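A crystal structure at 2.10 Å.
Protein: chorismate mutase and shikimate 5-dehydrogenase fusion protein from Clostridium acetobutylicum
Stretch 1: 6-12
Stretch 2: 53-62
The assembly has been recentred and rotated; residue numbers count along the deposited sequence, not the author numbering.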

# COMPACT_ATOMS: atom_id res chain seq x y z
N SER A 6 1.01 7.57 0.50
CA SER A 6 2.07 6.87 1.20
C SER A 6 1.52 5.62 1.91
O SER A 6 0.53 5.72 2.57
CB SER A 6 2.65 7.80 2.24
OG SER A 6 3.56 8.67 1.60
N ILE A 7 2.18 4.46 1.73
CA ILE A 7 1.75 3.21 2.33
C ILE A 7 2.62 2.90 3.59
O ILE A 7 3.82 2.76 3.49
CB ILE A 7 1.88 2.05 1.30
CG1 ILE A 7 1.05 2.33 0.02
CG2 ILE A 7 1.51 0.70 1.96
CD1 ILE A 7 1.50 1.51 -1.13
N TYR A 8 2.02 2.73 4.75
CA TYR A 8 2.79 2.41 5.97
C TYR A 8 2.07 1.15 6.48
O TYR A 8 1.04 0.77 5.90
CB TYR A 8 2.61 3.49 7.02
CG TYR A 8 2.99 4.89 6.60
CD1 TYR A 8 4.23 5.43 6.92
CD2 TYR A 8 2.07 5.73 5.94
CE1 TYR A 8 4.55 6.69 6.61
CE2 TYR A 8 2.41 7.00 5.61
CZ TYR A 8 3.67 7.47 5.94
OH TYR A 8 4.03 8.75 5.64
N GLY A 9 2.61 0.49 7.50
CA GLY A 9 1.99 -0.73 7.96
C GLY A 9 2.76 -1.43 9.04
O GLY A 9 3.79 -0.93 9.53
N LEU A 10 2.32 -2.64 9.35
CA LEU A 10 3.00 -3.50 10.35
C LEU A 10 3.23 -4.82 9.63
O LEU A 10 2.30 -5.40 9.03
CB LEU A 10 2.08 -3.79 11.55
CG LEU A 10 2.51 -4.87 12.61
CD1 LEU A 10 3.85 -4.46 13.28
CD2 LEU A 10 1.40 -5.10 13.76
N ILE A 11 4.43 -5.33 9.70
CA ILE A 11 4.55 -6.71 9.21
C ILE A 11 4.81 -7.72 10.37
O ILE A 11 5.58 -7.46 11.32
CB ILE A 11 5.58 -6.74 8.07
CG1 ILE A 11 5.86 -8.13 7.61
CG2 ILE A 11 6.95 -6.21 8.57
CD1 ILE A 11 6.33 -8.09 6.16
N GLY A 12 4.15 -8.88 10.28
CA GLY A 12 4.30 -9.97 11.22
C GLY A 12 3.88 -11.24 10.48
O GLY A 12 3.46 -11.19 9.38
N THR A 53 10.45 -5.71 -1.97
CA THR A 53 9.38 -5.04 -2.73
C THR A 53 8.95 -3.78 -2.04
O THR A 53 8.71 -2.75 -2.68
CB THR A 53 8.15 -5.92 -2.93
OG1 THR A 53 8.54 -7.11 -3.63
CG2 THR A 53 7.13 -5.16 -3.68
N PHE A 54 8.85 -3.80 -0.72
CA PHE A 54 8.45 -2.55 -0.06
C PHE A 54 9.44 -1.44 -0.41
O PHE A 54 9.10 -0.27 -0.63
CB PHE A 54 8.35 -2.73 1.47
CG PHE A 54 7.07 -3.42 1.91
CD1 PHE A 54 5.86 -2.80 1.73
CD2 PHE A 54 7.10 -4.69 2.48
CE1 PHE A 54 4.67 -3.46 2.10
CE2 PHE A 54 5.92 -5.36 2.83
CZ PHE A 54 4.70 -4.73 2.65
N LYS A 55 10.70 -1.79 -0.45
CA LYS A 55 11.65 -0.75 -0.74
C LYS A 55 11.38 -0.27 -2.21
O LYS A 55 11.35 0.93 -2.49
CB LYS A 55 13.06 -1.34 -0.55
CG LYS A 55 14.11 -0.30 -0.21
CD LYS A 55 15.44 -0.98 0.24
CE LYS A 55 15.65 -2.34 -0.40
NZ LYS A 55 16.94 -2.98 0.07
N ILE A 56 11.10 -1.21 -3.10
CA ILE A 56 10.78 -0.88 -4.52
C ILE A 56 9.53 -0.05 -4.75
O ILE A 56 9.53 0.90 -5.50
CB ILE A 56 10.80 -2.12 -5.41
CG1 ILE A 56 12.24 -2.69 -5.49
CG2 ILE A 56 10.36 -1.74 -6.80
CD1 ILE A 56 12.25 -4.17 -5.90
N ILE A 57 8.46 -0.33 -4.07
CA ILE A 57 7.30 0.56 -4.19
C ILE A 57 7.37 1.78 -3.30
O ILE A 57 6.41 2.49 -3.19
CB ILE A 57 6.02 -0.21 -3.94
CG1 ILE A 57 5.86 -0.56 -2.46
CG2 ILE A 57 6.04 -1.49 -4.77
CD1 ILE A 57 4.61 -1.34 -2.23
N LYS A 58 8.51 2.07 -2.69
CA LYS A 58 8.66 3.29 -1.87
C LYS A 58 7.75 3.34 -0.65
O LYS A 58 7.16 4.37 -0.37
CB LYS A 58 8.39 4.53 -2.74
CG LYS A 58 9.11 4.42 -4.07
CD LYS A 58 10.44 5.12 -3.90
CE LYS A 58 10.18 6.60 -4.06
NZ LYS A 58 9.84 6.86 -5.49
N CYS A 59 7.56 2.21 -0.01
CA CYS A 59 6.87 2.17 1.30
C CYS A 59 7.19 3.37 2.17
O CYS A 59 8.37 3.71 2.36
CB CYS A 59 7.34 0.91 2.02
SG CYS A 59 6.53 0.67 3.55
N GLY A 60 6.20 4.01 2.76
CA GLY A 60 6.51 5.14 3.67
C GLY A 60 7.24 4.76 4.99
O GLY A 60 7.83 5.64 5.67
N GLY A 61 7.09 3.52 5.42
CA GLY A 61 7.59 3.09 6.75
C GLY A 61 6.82 1.91 7.25
O GLY A 61 5.65 1.79 6.94
N LEU A 62 7.50 0.97 7.91
CA LEU A 62 6.91 -0.29 8.48
C LEU A 62 7.23 -0.49 9.95
O LEU A 62 8.35 -0.29 10.38
CB LEU A 62 7.45 -1.57 7.78
CG LEU A 62 7.04 -1.89 6.34
CD1 LEU A 62 7.59 -3.25 5.76
CD2 LEU A 62 5.56 -1.88 6.28
O HOH W 1 4.13 4.39 -0.25

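Residues 6-12 form a β-strand. The second stretch begins in a helix and passes through a turn, and its last residues, G61 and L62, run beside the strand in the same direction. Y8 lies level with G61, their CA atoms 4.9 Å apart, and G9 lies level with L62, their CA atoms 5.0 Å apart. Together the two stretches bury 433 Å² of surface.

The best-defined polar link is at the turn. G60 N donates a hydrogen bond to I7 O at 2.8 Å. C59 SG also lies 3.4 Å from I7 O, and it accepts a 3.5 Å hydrogen bond from G61 N within its own stretch. The sulfur is close to both the I7 carbonyl and the G61 amide. Further along, G9 N makes only a weak hydrogen bond to G61 O, at 3.4 Å. Two CA-H...O contacts bring the backbones together here: Y8 CA to G61 O at 3.1 Å, and L62 CA to G9 O at 3.4 Å.

A water joins the start of the strand to the turn. It accepts from I7 N at 2.8 Å and donates to K58 O at 3.0 Å. The K58 side chain takes no part; its end leads away and is exposed.

The shape of the contact depends strongly on glycine. The Y8 ring is a broad, flat bump, and G60 lies over one face of it. G60 CA is 4.2 Å from the centroid of the Y8 ring, in a CH-pi contact. There is no room for more: a CB on G60 would come within 2.8 Å of Y8 CE1, a clash. G61 continues the hollow beside the ring. A CB there would lie 3.6 Å from Y8 CD1, but the backbone angles are the stricter limit, since they would jam it against the preceding carbonyl O. Y8 OH is hydrogen-bonded elsewhere in the structure, so the buried phenol is satisfied.

On the face of the sheet that carries L62, away from the Y8 ring, L62 packs over G9. The CA-to-CB bond of L62 points to that face, and the end of the side chain comes nearer the strand. G9 has no side chain, so L62 CD2 packs about 4.1 Å from G9 CA. A CB on G9 would sit 3.8 Å from L62 CD2, which is a normal contact, so the geometry there does not demand glycine.

Apolar side chains close the remaining gaps. I11 points toward the second stretch. Its CG2 meets L62 CD1 at 4.1 Å, and its CD1 meets F54 CE2 at 4.3 Å. The branched isoleucine therefore touches both the leucine and the phenylalanine. The CA-to-CB bond of F54 points sideways to the strand, but its ring comes nearer. I57, the first residue to leave helical angles, points toward the strand, and its CD1 lies 4.4 Å from I7 CD1. These residues are all buried, and their hydrocarbon side chains suit a buried site. L10 points away and contributes almost nothing to the contact.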